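Local coordinates for protein GH86A beta-porphyranase (Bacteroides plebeius, PDB 4AW7) that hydrolyses the sulfated red-algal polysaccharide porphyran at its beta-1,4 linkages between galactose and L-galactose-6-sulfate, releasing mostly disaccharides, at residues L507-G512 with V567-S572; F44-T49 with K58-Y63; V373-S378 with L393-D398; A172-H177 with M188-Y193. One frame throughout, in Å; residues are numbered along the deposited sequence.

Contact 1. Residues L507-G512 with V567-S572; sequences LRMSIG and VDITFS
Three apolar pairs carry this contact: Leu507 with Val567, Met509 with Ile569 and Ile511 with Phe571. At one end Leu507 CD2 rests 4.1 Å from Val567 CG1. In the middle Met509 SD lies 4.0 Å from Ile569 CD1, an unbranched chain meeting, by its sulfur, the end of a branched one. The two extended torsions of Met509 (chi1 173°, chi2 -178°) carry SD to Ile569, and the bend at chi3 turns CE aside, so the sulfur makes the nearest approach. At the far end the ring corner Phe571 CZ approaches Ile511 CG2 at 4.0 Å, coming obliquely to the ring. The residue types suit a wedge-shaped gap. The two segments diverge by 36°, and the CA atoms separate from 8.7 Å at Leu507 and Val567 to 11.1 Å at Ile511 and Phe571, yet the pairs stay in touch because the side chains from 567-572 lengthen from valine through isoleucine to phenylalanine.

Second-shell residues close the layer: Met581 packs on Leu507, Val567 and Ile569, while Pro521 meets Met509 and Phe571. Arg508 points the other way, forming salt bridges with Asp252 and Glu248 of helix 245-262. Strand 503-514 thus offers one face to that helix and the other to the sheet holding strand 563-570, the face-to-face packing of two sheets that defines a beta-sandwich.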
loop_
_atom_site.group_PDB
_atom_site.type_symbol
_atom_site.label_atom_id
_atom_site.label_comp_id
_atom_site.label_asym_id
_atom_site.label_seq_id
_atom_site.Cartn_x
_atom_site.Cartn_y
_atom_site.Cartn_z
ATOM N N LEU A 507 -1.212 17.993 10.442
ATOM C CA LEU A 507 -1.346 18.300 9.030
ATOM C C LEU A 507 -0.413 17.365 8.245
ATOM O O LEU A 507 0.779 17.257 8.566
ATOM C CB LEU A 507 -0.918 19.753 8.789
ATOM C CG LEU A 507 -0.773 20.174 7.326
ATOM C CD1 LEU A 507 -2.085 20.210 6.595
ATOM C CD2 LEU A 507 -0.031 21.512 7.291
ATOM N N ARG A 508 -0.965 16.693 7.226
ATOM C CA ARG A 508 -0.158 15.898 6.288
ATOM C C ARG A 508 0.063 16.797 5.082
ATOM O O ARG A 508 -0.827 16.959 4.234
ATOM C CB ARG A 508 -0.930 14.672 5.902
ATOM C CG ARG A 508 -1.261 13.743 7.052
ATOM C CD ARG A 508 -2.095 12.573 6.640
ATOM N NE ARG A 508 -1.476 11.682 5.655
ATOM C CZ ARG A 508 -0.693 10.670 5.932
ATOM N NH1 ARG A 508 -0.391 10.343 7.160
ATOM N NH2 ARG A 508 -0.235 9.955 4.908
ATOM N N MET A 509 1.253 17.408 5.020
ATOM C CA MET A 509 1.584 18.389 3.994
ATOM C C MET A 509 2.464 17.720 2.951
ATOM O O MET A 509 3.618 17.394 3.266
ATOM C CB MET A 509 2.333 19.548 4.659
ATOM C CG MET A 509 2.890 20.562 3.712
ATOM S SD MET A 509 3.822 21.904 4.439
ATOM C CE MET A 509 5.249 21.013 5.040
ATOM N N SER A 510 1.933 17.529 1.751
ATOM C CA SER A 510 2.707 16.908 0.676
ATOM C C SER A 510 3.165 17.964 -0.307
ATOM O O SER A 510 2.339 18.771 -0.772
ATOM C CB SER A 510 1.932 15.782 -0.008
ATOM O OG SER A 510 1.650 14.681 0.864
ATOM N N ILE A 511 4.465 17.881 -0.615
ATOM C CA ILE A 511 5.099 18.844 -1.518
ATOM C C ILE A 511 5.971 18.105 -2.513
ATOM O O ILE A 511 6.587 17.087 -2.210
ATOM C CB ILE A 511 5.909 19.927 -0.767
ATOM C CG1 ILE A 511 7.014 19.311 0.066
ATOM C CG2 ILE A 511 4.971 20.791 0.093
ATOM C CD1 ILE A 511 7.970 20.356 0.744
ATOM N N GLY A 512 6.019 18.654 -3.731
ATOM C CA GLY A 512 6.984 18.262 -4.765
ATOM C C GLY A 512 7.755 19.521 -5.119
ATOM O O GLY A 512 7.183 20.473 -5.651
ATOM N N VAL A 567 -6.059 26.170 6.787
ATOM C CA VAL A 567 -4.632 26.070 6.935
ATOM C C VAL A 567 -4.002 27.000 5.900
ATOM O O VAL A 567 -4.368 26.934 4.742
ATOM C CB VAL A 567 -4.154 24.636 6.756
ATOM C CG1 VAL A 567 -2.660 24.634 6.899
ATOM C CG2 VAL A 567 -4.814 23.727 7.785
ATOM N N ASP A 568 -3.088 27.859 6.333
ATOM C CA ASP A 568 -2.396 28.794 5.438
ATOM C C ASP A 568 -0.934 28.501 5.540
ATOM O O ASP A 568 -0.402 28.387 6.640
ATOM C CB ASP A 568 -2.760 30.231 5.808
ATOM C CG ASP A 568 -4.221 30.470 5.588
ATOM O OD1 ASP A 568 -4.635 30.727 4.456
ATOM O OD2 ASP A 568 -5.022 30.309 6.543
ATOM N N ILE A 569 -0.245 28.389 4.390
ATOM C CA ILE A 569 1.185 28.103 4.435
ATOM C C ILE A 569 1.934 29.046 3.471
ATOM O O ILE A 569 1.416 29.376 2.413
ATOM C CB ILE A 569 1.533 26.607 4.206
ATOM C CG1 ILE A 569 1.283 26.193 2.780
ATOM C CG2 ILE A 569 0.754 25.712 5.148
ATOM C CD1 ILE A 569 1.748 24.736 2.520
ATOM N N THR A 570 3.130 29.437 3.877
ATOM C CA THR A 570 3.936 30.351 3.064
ATOM C C THR A 570 5.375 29.859 3.022
ATOM O O THR A 570 6.020 29.686 4.043
ATOM C CB THR A 570 3.839 31.823 3.562
ATOM O OG1 THR A 570 2.463 32.184 3.720
ATOM C CG2 THR A 570 4.507 32.751 2.516
ATOM N N PHE A 571 5.880 29.660 1.800
ATOM C CA PHE A 571 7.273 29.334 1.567
ATOM C C PHE A 571 8.014 30.626 1.220
ATOM O O PHE A 571 7.461 31.484 0.530
ATOM C CB PHE A 571 7.421 28.334 0.407
ATOM C CG PHE A 571 6.751 27.005 0.656
ATOM C CD1 PHE A 571 5.387 26.845 0.475
ATOM C CD2 PHE A 571 7.498 25.945 1.122
ATOM C CE1 PHE A 571 4.762 25.622 0.718
ATOM C CE2 PHE A 571 6.862 24.679 1.366
ATOM C CZ PHE A 571 5.528 24.565 1.170
ATOM N N SER A 572 9.267 30.669 1.607
ATOM C CA SER A 572 10.092 31.863 1.342
ATOM C C SER A 572 10.645 31.904 -0.081
ATOM O O SER A 572 11.136 32.971 -0.542
ATOM C CB SER A 572 11.209 31.892 2.350
ATOM O OG SER A 572 12.060 30.788 2.252
#

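Contact 2. Residues F44-T49 with K58-Y63; sequences FNIHST and KFLADY. With L6S (6-O-sulfo-alpha-L-galactopyranose), chain B.
Ile46 meets Phe59 and Leu60 inside a beta-alpha-beta unit, strand 45-46, helix 54-63 and strand 66-71, which opens the parallel (beta/alpha)8 barrel of the catalytic domain. The apolar contacts divide between the branches of Ile46. Its CG2 lies 3.9 Å from Phe59 CE2, oblique to the ring, while the longer branch extends to Leu60, where Ile46 CD1 and Leu60 CD2 are 3.7 Å apart. A beta-branched residue suits this place because it presents two separate arms to neighbouring helix positions. Phe362 of helix 359-365 also packs on Ile46.

Charge is kept to the outer side of the helix, where Lys58 NZ bridges one turn to Asp62 OD2 at 2.9 Å, on the syn side of the carboxylate.

Polar binding begins one residue after Ile46. His47, at the centre of an inverse gamma turn, binds the sulfated sugar of the substrate chain, and its NE2 is hydrogen-bonded to Arg69 NH1. A leucine here would probably leave the sulfate without this donor and Arg69 NH1 without its ring partner. With CG swung anti to the backbone N (chi1 -171°), the imidazole meets the sulfate edge-on: His47 ND1 donates to L6S O1S over 3.0 Å, in a bent bond of 141°.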
loop_
_atom_site.group_PDB
_atom_site.type_symbol
_atom_site.label_atom_id
_atom_site.label_comp_id
_atom_site.label_asym_id
_atom_site.label_seq_id
_atom_site.Cartn_x
_atom_site.Cartn_y
_atom_site.Cartn_z
ATOM N N PHE A 44 -1.333 -9.544 5.033
ATOM C CA PHE A 44 -0.492 -10.728 5.097
ATOM C C PHE A 44 -0.882 -11.717 4.027
ATOM O O PHE A 44 -1.626 -12.679 4.277
ATOM C CB PHE A 44 -0.500 -11.306 6.530
ATOM C CG PHE A 44 -0.097 -10.283 7.554
ATOM C CD1 PHE A 44 1.155 -9.677 7.476
ATOM C CD2 PHE A 44 -0.989 -9.810 8.501
ATOM C CE1 PHE A 44 1.504 -8.660 8.353
ATOM C CE2 PHE A 44 -0.614 -8.821 9.376
ATOM C CZ PHE A 44 0.633 -8.260 9.286
ATOM N N ASN A 45 -0.433 -11.406 2.827
ATOM C CA ASN A 45 -0.763 -12.098 1.590
ATOM C C ASN A 45 0.536 -12.407 0.868
ATOM O O ASN A 45 1.567 -11.789 1.105
ATOM C CB ASN A 45 -1.652 -11.213 0.708
ATOM C CG ASN A 45 -2.963 -10.867 1.382
ATOM O OD1 ASN A 45 -3.640 -11.762 1.901
ATOM N ND2 ASN A 45 -3.354 -9.581 1.414
ATOM N N ILE A 46 0.442 -13.335 -0.080
ATOM C CA ILE A 46 1.489 -13.550 -1.072
ATOM C C ILE A 46 0.917 -13.246 -2.472
ATOM O O ILE A 46 -0.284 -13.282 -2.701
ATOM C CB ILE A 46 2.129 -14.968 -1.040
ATOM C CG1 ILE A 46 1.067 -16.086 -1.130
ATOM C CG2 ILE A 46 2.985 -15.105 0.170
ATOM C CD1 ILE A 46 1.621 -17.507 -1.322
ATOM N N HIS A 47 1.815 -12.933 -3.393
ATOM C CA HIS A 47 1.476 -12.596 -4.768
ATOM C C HIS A 47 1.350 -13.889 -5.579
ATOM O O HIS A 47 2.237 -14.268 -6.344
ATOM C CB HIS A 47 2.567 -11.645 -5.341
ATOM C CG HIS A 47 2.207 -11.062 -6.664
ATOM N ND1 HIS A 47 2.341 -11.757 -7.837
ATOM C CD2 HIS A 47 1.641 -9.870 -7.002
ATOM C CE1 HIS A 47 1.898 -11.010 -8.844
ATOM N NE2 HIS A 47 1.464 -9.852 -8.369
ATOM N N SER A 48 0.276 -14.603 -5.301
ATOM C CA SER A 48 0.037 -15.946 -5.809
ATOM C C SER A 48 -1.421 -16.264 -5.729
ATOM O O SER A 48 -2.166 -15.656 -4.944
ATOM C CB SER A 48 0.804 -16.920 -4.910
ATOM O OG SER A 48 0.702 -18.271 -5.331
ATOM N N THR A 49 -1.842 -17.293 -6.482
ATOM C CA THR A 49 -3.104 -17.976 -6.187
ATOM C C THR A 49 -2.889 -19.494 -6.092
ATOM O O THR A 49 -3.862 -20.272 -6.187
ATOM C CB THR A 49 -4.207 -17.656 -7.196
ATOM O OG1 THR A 49 -3.782 -18.050 -8.508
ATOM C CG2 THR A 49 -4.565 -16.168 -7.198
ATOM N N LYS A 58 0.163 -25.531 2.479
ATOM C CA LYS A 58 0.624 -25.768 3.837
ATOM C C LYS A 58 1.234 -24.483 4.423
ATOM O O LYS A 58 0.975 -24.145 5.554
ATOM C CB LYS A 58 1.625 -26.926 3.890
ATOM C CG LYS A 58 2.192 -27.196 5.302
ATOM C CD LYS A 58 3.195 -28.339 5.269
ATOM C CE LYS A 58 4.344 -28.158 6.244
ATOM N NZ LYS A 58 3.892 -28.003 7.651
ATOM N N PHE A 59 2.074 -23.799 3.653
ATOM C CA PHE A 59 2.662 -22.517 4.090
ATOM C C PHE A 59 1.533 -21.531 4.481
ATOM O O PHE A 59 1.611 -20.852 5.502
ATOM C CB PHE A 59 3.522 -21.959 2.970
ATOM C CG PHE A 59 3.757 -20.476 3.097
ATOM C CD1 PHE A 59 4.770 -19.980 3.891
ATOM C CD2 PHE A 59 2.943 -19.594 2.433
ATOM C CE1 PHE A 59 4.929 -18.606 4.052
ATOM C CE2 PHE A 59 3.124 -18.227 2.563
ATOM C CZ PHE A 59 4.102 -17.745 3.376
ATOM N N LEU A 60 0.504 -21.429 3.649
ATOM C CA LEU A 60 -0.564 -20.478 3.944
ATOM C C LEU A 60 -1.199 -20.746 5.283
ATOM O O LEU A 60 -1.508 -19.814 6.034
ATOM C CB LEU A 60 -1.630 -20.452 2.852
ATOM C CG LEU A 60 -1.158 -20.025 1.438
ATOM C CD1 LEU A 60 -2.245 -20.340 0.422
ATOM C CD2 LEU A 60 -0.790 -18.532 1.356
ATOM N N ALA A 61 -1.478 -22.007 5.579
ATOM C CA ALA A 61 -2.056 -22.368 6.881
ATOM C C ALA A 61 -1.075 -22.138 8.025
ATOM O O ALA A 61 -1.460 -21.598 9.056
ATOM C CB ALA A 61 -2.551 -23.835 6.866
ATOM N N ASP A 62 0.169 -22.549 7.853
ATOM C CA ASP A 62 1.186 -22.477 8.900
ATOM C C ASP A 62 1.465 -21.016 9.274
ATOM O O ASP A 62 1.691 -20.735 10.426
ATOM C CB ASP A 62 2.505 -23.107 8.448
ATOM C CG ASP A 62 2.500 -24.610 8.409
ATOM O OD1 ASP A 62 1.608 -25.211 9.021
ATOM O OD2 ASP A 62 3.434 -25.166 7.780
ATOM N N TYR A 63 1.442 -20.114 8.298
ATOM C CA TYR A 63 1.842 -18.725 8.534
ATOM C C TYR A 63 0.658 -17.796 8.573
ATOM O O TYR A 63 0.837 -16.602 8.847
ATOM C CB TYR A 63 2.865 -18.293 7.508
ATOM C CG TYR A 63 4.210 -18.922 7.722
ATOM C CD1 TYR A 63 4.518 -20.154 7.219
ATOM C CD2 TYR A 63 5.209 -18.228 8.379
ATOM C CE1 TYR A 63 5.740 -20.742 7.402
ATOM C CE2 TYR A 63 6.450 -18.802 8.565
ATOM C CZ TYR A 63 6.714 -20.056 8.064
ATOM O OH TYR A 63 7.941 -20.634 8.237
HETATM O O1S L6S B . 4.156 -13.820 -9.040
HETATM O O2S L6S B . 6.360 -14.849 -9.392
HETATM O O3S L6S B . 4.568 -15.072 -11.058
HETATM C C1 L6S B . 4.796 -8.860 -12.886
HETATM C C2 L6S B . 4.871 -9.398 -14.297
HETATM C C3 L6S B . 5.956 -10.484 -14.372
HETATM C C4 L6S B . 5.603 -11.622 -13.342
HETATM C C5 L6S B . 5.465 -10.985 -11.954
HETATM C C6 L6S B . 4.780 -11.983 -10.994
HETATM O O2 L6S B . 5.090 -8.341 -15.253
HETATM O O3 L6S B . 6.080 -11.026 -15.695
HETATM O O4 L6S B . 4.367 -12.227 -13.756
HETATM O O5 L6S B . 4.588 -9.853 -11.911
HETATM O O6 L6S B . 5.713 -13.002 -10.669
HETATM S S1 L6S B . 5.168 -14.250 -9.969
#

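Contact 3. Residues V373-S378 with L393-D398; sequences VDITSS and LYIALD
No ring or other flat group joins Val373 and Ile375 to Leu393 and Ile395; all four meet through methyl groups, so there are no stacked faces or edges between them. Val373 CG2 lies 4.3 Å from Leu393 CD1, a loose approach at the outer limit of van der Waals contact. The second pair is a little closer, with Ile375 CD1 at 4.1 Å from Ile395 CG2. Ile375 reaches that far because its longer branch is nearly fully extended, CG1 anti to the backbone N (chi1 -172°) and CD1 continuing the line, whereas Ile395 answers with its short branch. Valine and isoleucine, branched at CB, favour extended backbone, and leucine adds apolar bulk; together they fill a buried interface without asking for polar partners.

The CA atoms of Ile375 and Ile395 are 9.0 Å apart, the spacing of strands that are next-but-one neighbours. Strand 382-389 runs between them, with Ala386 touching Val373 and Val384 touching Ile375. Val24 of strand 21-25 touches both isoleucines, and Trp415 packs on Ile395. Two successive hairpin reversals leave strands 371-377 and 392-399 running in the same direction, and the arrangement is typical of a three-stranded antiparallel meander in one sheet of a beta-sandwich domain.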
loop_
_atom_site.group_PDB
_atom_site.type_symbol
_atom_site.label_atom_id
_atom_site.label_comp_id
_atom_site.label_asym_id
_atom_site.label_seq_id
_atom_site.Cartn_x
_atom_site.Cartn_y
_atom_site.Cartn_z
ATOM N N VAL A 373 -5.076 -0.375 19.548
ATOM C CA VAL A 373 -5.078 0.438 20.760
ATOM C C VAL A 373 -4.242 1.677 20.543
ATOM O O VAL A 373 -3.467 1.759 19.584
ATOM C CB VAL A 373 -4.634 -0.331 22.023
ATOM C CG1 VAL A 373 -5.621 -1.523 22.246
ATOM C CG2 VAL A 373 -3.183 -0.799 21.907
ATOM N N ASP A 374 -4.396 2.670 21.419
ATOM C CA ASP A 374 -3.724 3.924 21.145
ATOM C C ASP A 374 -2.221 3.786 21.251
ATOM O O ASP A 374 -1.716 3.161 22.178
ATOM C CB ASP A 374 -4.256 5.060 22.013
ATOM C CG ASP A 374 -3.929 6.407 21.444
ATOM O OD1 ASP A 374 -3.820 6.529 20.220
ATOM O OD2 ASP A 374 -3.740 7.352 22.200
ATOM N N ILE A 375 -1.511 4.404 20.327
ATOM C CA ILE A 375 -0.056 4.381 20.338
ATOM C C ILE A 375 0.399 5.616 19.620
ATOM O O ILE A 375 -0.241 6.021 18.673
ATOM C CB ILE A 375 0.578 2.972 19.787
ATOM C CG1 ILE A 375 2.100 2.949 20.013
ATOM C CG2 ILE A 375 0.163 2.635 18.368
ATOM C CD1 ILE A 375 2.761 1.551 19.835
ATOM N N THR A 376 1.472 6.229 20.110
ATOM C CA THR A 376 2.127 7.396 19.486
ATOM C C THR A 376 3.626 7.182 19.455
ATOM O O THR A 376 4.174 6.369 20.214
ATOM C CB THR A 376 1.873 8.658 20.267
ATOM O OG1 THR A 376 2.366 8.524 21.603
ATOM C CG2 THR A 376 0.395 8.988 20.252
ATOM N N SER A 377 4.306 7.906 18.564
ATOM C CA SER A 377 5.743 7.904 18.426
ATOM C C SER A 377 6.171 9.332 18.176
ATOM O O SER A 377 5.647 9.999 17.281
ATOM C CB SER A 377 6.149 7.026 17.252
ATOM O OG SER A 377 7.519 7.074 17.071
ATOM N N SER A 378 7.143 9.793 18.939
ATOM C CA SER A 378 7.641 11.167 18.780
ATOM C C SER A 378 8.533 11.372 17.583
ATOM O O SER A 378 8.634 12.484 17.066
ATOM C CB SER A 378 8.387 11.560 20.061
ATOM O OG SER A 378 9.609 10.870 20.195
ATOM N N LEU A 393 -1.488 -8.819 23.739
ATOM C CA LEU A 393 -1.096 -7.505 23.248
ATOM C C LEU A 393 0.102 -7.662 22.311
ATOM O O LEU A 393 1.059 -8.363 22.618
ATOM C CB LEU A 393 -0.710 -6.629 24.432
ATOM C CG LEU A 393 -0.311 -5.183 24.132
ATOM C CD1 LEU A 393 -1.457 -4.363 23.515
ATOM C CD2 LEU A 393 0.219 -4.513 25.448
ATOM N N TYR A 394 0.015 -6.986 21.159
ATOM C CA TYR A 394 1.066 -6.958 20.143
ATOM C C TYR A 394 1.508 -5.529 19.953
ATOM O O TYR A 394 0.661 -4.662 19.732
ATOM C CB TYR A 394 0.581 -7.530 18.797
ATOM C CG TYR A 394 -0.011 -8.901 18.929
ATOM C CD1 TYR A 394 0.808 -10.021 18.884
ATOM C CD2 TYR A 394 -1.376 -9.094 19.088
ATOM C CE1 TYR A 394 0.297 -11.278 19.018
ATOM C CE2 TYR A 394 -1.904 -10.397 19.214
ATOM C CZ TYR A 394 -1.039 -11.473 19.217
ATOM O OH TYR A 394 -1.583 -12.755 19.373
ATOM N N ILE A 395 2.810 -5.270 20.031
ATOM C CA ILE A 395 3.370 -3.901 19.836
ATOM C C ILE A 395 4.475 -4.030 18.809
ATOM O O ILE A 395 5.361 -4.858 18.970
ATOM C CB ILE A 395 3.935 -3.308 21.132
ATOM C CG1 ILE A 395 2.830 -3.156 22.195
ATOM C CG2 ILE A 395 4.597 -1.977 20.847
ATOM C CD1 ILE A 395 3.392 -2.914 23.624
ATOM N N ALA A 396 4.390 -3.257 17.714
ATOM C CA ALA A 396 5.346 -3.347 16.623
ATOM C C ALA A 396 6.026 -2.021 16.380
ATOM O O ALA A 396 5.377 -0.983 16.455
ATOM C CB ALA A 396 4.675 -3.848 15.318
ATOM N N LEU A 397 7.317 -2.094 16.058
ATOM C CA LEU A 397 8.150 -0.910 15.759
ATOM C C LEU A 397 8.990 -1.176 14.531
ATOM O O LEU A 397 9.552 -2.256 14.370
ATOM C CB LEU A 397 9.078 -0.561 16.944
ATOM C CG LEU A 397 8.391 -0.329 18.279
ATOM C CD1 LEU A 397 8.317 -1.613 19.080
ATOM C CD2 LEU A 397 9.034 0.868 19.016
ATOM N N ASP A 398 9.156 -0.145 13.728
ATOM C CA ASP A 398 9.996 -0.192 12.523
ATOM C C ASP A 398 10.850 1.064 12.447
ATOM O O ASP A 398 10.351 2.138 12.747
ATOM C CB ASP A 398 9.100 -0.269 11.273
ATOM C CG ASP A 398 9.880 -0.406 9.996
ATOM O OD1 ASP A 398 10.605 -1.390 9.850
ATOM O OD2 ASP A 398 9.727 0.485 9.128
#

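Contact 4. Residues A172-H177 with M188-Y193; sequences ASIGKH and MKVIGY. With K (potassium ion), chain F.
Gly175 on the helix and Val190 on the strand bring their backbones together, with CA atoms only 5.9 Å apart. The glycine suits this point because the absence of a side chain goes with so close an approach of the backbones; its CA lies 4.2 Å from Val190 CG2. The other methyl of the valine, CG1, faces Ile174 CG2 at 4.4 Å, so Val190 sets one arm against the helix backbone and the other against a side chain. Ile174 also packs on Phe141 of strand 136-142 and on Ser127 of helix 120-132. Strand 136-142, helix 160-179 and strand 189-195 form a beta-alpha-beta unit of the catalytic (beta/alpha)8 barrel, the two strands lying parallel and side by side with the helix packed on their outer surface.

Within the helix, His177 turns its ring back toward the preceding turn, and ND1 donates to Ser173 O over 2.7 Å. The bond is fairly straight (159°), and the oxygen lies in the imidazole plane, although the donor sits 37° above the carbonyl plane. The same oxygen also accepts a hydrogen bond from the backbone N of His177, from the opposite face, so two donors grip it.

Further along the strand, after a cis peptide bond, CG of Tyr193 sits between the backbone N and the carbonyl carbon (chi1 64°), the setting in which Tyr193 OH coordinates a potassium ion at 2.9 Å; Tyr207 OH and Tyr197 O are further ligands.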
loop_
_atom_site.group_PDB
_atom_site.type_symbol
_atom_site.label_atom_id
_atom_site.label_comp_id
_atom_site.label_asym_id
_atom_site.label_seq_id
_atom_site.Cartn_x
_atom_site.Cartn_y
_atom_site.Cartn_z
ATOM N N ALA A 172 -12.333 1.719 -18.356
ATOM C CA ALA A 172 -13.630 2.334 -18.108
ATOM C C ALA A 172 -14.756 1.441 -18.586
ATOM O O ALA A 172 -15.748 1.250 -17.876
ATOM C CB ALA A 172 -13.725 3.710 -18.807
ATOM N N SER A 173 -14.604 0.881 -19.781
ATOM C CA SER A 173 -15.617 0.020 -20.327
ATOM C C SER A 173 -15.840 -1.209 -19.455
ATOM O O SER A 173 -16.955 -1.677 -19.237
ATOM C CB SER A 173 -15.246 -0.374 -21.760
ATOM O OG SER A 173 -16.233 -1.245 -22.263
ATOM N N ILE A 174 -14.759 -1.766 -18.946
ATOM C CA ILE A 174 -14.838 -2.962 -18.107
ATOM C C ILE A 174 -15.602 -2.622 -16.837
ATOM O O ILE A 174 -16.522 -3.359 -16.446
ATOM C CB ILE A 174 -13.436 -3.527 -17.807
ATOM C CG1 ILE A 174 -12.850 -4.150 -19.083
ATOM C CG2 ILE A 174 -13.510 -4.536 -16.633
ATOM C CD1 ILE A 174 -11.373 -4.411 -19.042
ATOM N N GLY A 175 -15.220 -1.535 -16.168
ATOM C CA GLY A 175 -15.932 -1.135 -14.943
ATOM C C GLY A 175 -17.416 -0.901 -15.217
ATOM O O GLY A 175 -18.278 -1.354 -14.471
ATOM N N LYS A 176 -17.721 -0.206 -16.303
ATOM C CA LYS A 176 -19.105 0.094 -16.623
ATOM C C LYS A 176 -19.906 -1.177 -16.828
ATOM O O LYS A 176 -21.031 -1.342 -16.267
ATOM C CB LYS A 176 -19.179 0.956 -17.873
ATOM C CG LYS A 176 -20.601 1.398 -18.173
ATOM C CD LYS A 176 -20.643 2.241 -19.449
ATOM C CE LYS A 176 -20.389 1.378 -20.694
ATOM N NZ LYS A 176 -20.586 2.104 -22.000
ATOM N N HIS A 177 -19.368 -2.095 -17.606
ATOM C CA HIS A 177 -20.108 -3.317 -17.920
ATOM C C HIS A 177 -20.268 -4.243 -16.718
ATOM O O HIS A 177 -21.335 -4.811 -16.496
ATOM C CB HIS A 177 -19.464 -4.061 -19.074
ATOM C CG HIS A 177 -19.708 -3.434 -20.418
ATOM N ND1 HIS A 177 -18.940 -2.413 -20.927
ATOM C CD2 HIS A 177 -20.610 -3.741 -21.379
ATOM C CE1 HIS A 177 -19.372 -2.104 -22.138
ATOM N NE2 HIS A 177 -20.381 -2.903 -22.442
ATOM N N MET A 188 -17.769 -8.215 -7.435
ATOM C CA MET A 188 -16.438 -7.934 -7.983
ATOM C C MET A 188 -16.160 -6.478 -7.901
ATOM O O MET A 188 -16.998 -5.667 -8.241
ATOM C CB MET A 188 -16.377 -8.304 -9.464
ATOM C CG MET A 188 -16.560 -9.748 -9.698
ATOM S SD MET A 188 -16.283 -10.209 -11.414
ATOM C CE MET A 188 -14.601 -9.600 -11.591
ATOM N N LYS A 189 -14.963 -6.140 -7.494
ATOM C CA LYS A 189 -14.496 -4.762 -7.462
ATOM C C LYS A 189 -13.476 -4.560 -8.560
ATOM O O LYS A 189 -12.582 -5.367 -8.732
ATOM C CB LYS A 189 -13.851 -4.448 -6.133
ATOM C CG LYS A 189 -14.728 -4.622 -4.933
ATOM C CD LYS A 189 -15.906 -3.754 -4.864
ATOM C CE LYS A 189 -16.953 -4.342 -3.869
ATOM N NZ LYS A 189 -16.319 -4.800 -2.624
ATOM N N VAL A 190 -13.644 -3.471 -9.313
ATOM C CA VAL A 190 -12.748 -3.147 -10.405
ATOM C C VAL A 190 -11.787 -2.049 -9.956
ATOM O O VAL A 190 -12.216 -1.049 -9.422
ATOM C CB VAL A 190 -13.528 -2.766 -11.695
ATOM C CG1 VAL A 190 -12.550 -2.536 -12.819
ATOM C CG2 VAL A 190 -14.539 -3.851 -12.056
ATOM N N ILE A 191 -10.489 -2.290 -10.123
ATOM C CA ILE A 191 -9.449 -1.385 -9.652
ATOM C C ILE A 191 -8.491 -1.071 -10.787
ATOM O O ILE A 191 -8.303 -1.904 -11.687
ATOM C CB ILE A 191 -8.735 -1.959 -8.414
ATOM C CG1 ILE A 191 -8.135 -3.328 -8.711
ATOM C CG2 ILE A 191 -9.679 -2.014 -7.218
ATOM C CD1 ILE A 191 -7.162 -3.872 -7.643
ATOM N N GLY A 192 -7.869 0.090 -10.737
ATOM C CA GLY A 192 -6.857 0.429 -11.732
ATOM C C GLY A 192 -6.049 1.612 -11.307
ATOM O O GLY A 192 -6.414 2.317 -10.366
ATOM N N TYR A 193 -4.939 1.892 -11.979
ATOM C CA TYR A 193 -4.449 1.253 -13.216
ATOM C C TYR A 193 -3.212 0.389 -13.042
ATOM O O TYR A 193 -2.525 0.123 -13.998
ATOM C CB TYR A 193 -4.235 2.311 -14.311
ATOM C CG TYR A 193 -3.154 3.336 -14.012
ATOM C CD1 TYR A 193 -1.834 3.140 -14.388
ATOM C CD2 TYR A 193 -3.463 4.535 -13.376
ATOM C CE1 TYR A 193 -0.860 4.087 -14.117
ATOM C CE2 TYR A 193 -2.492 5.459 -13.113
ATOM C CZ TYR A 193 -1.200 5.237 -13.461
ATOM O OH TYR A 193 -0.205 6.202 -13.202
HETATM K K K F . 2.429 5.112 -13.438
#

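How the contacts relate
From the N terminus the contacts come in the order 2, 4, 3, 1; each closes before the next opens, so none nests in or crosses another. Contact 2 closes the short connection from the first barrel strand into its helix, and contact 4 the return from helix 160-179 to strand 189-195; both reach the same parallel sheet, their centres about 27 Å apart. Contact 3 then closes around strand 382-389 within one sheet of the first beta-sandwich domain. Contact 1 closes the longest loop, 54 residues, and joins two sheets of the C-terminal sandwich. Contacts 1 and 2 lie on opposite sides of the chain's centre, as do contacts 3 and 4.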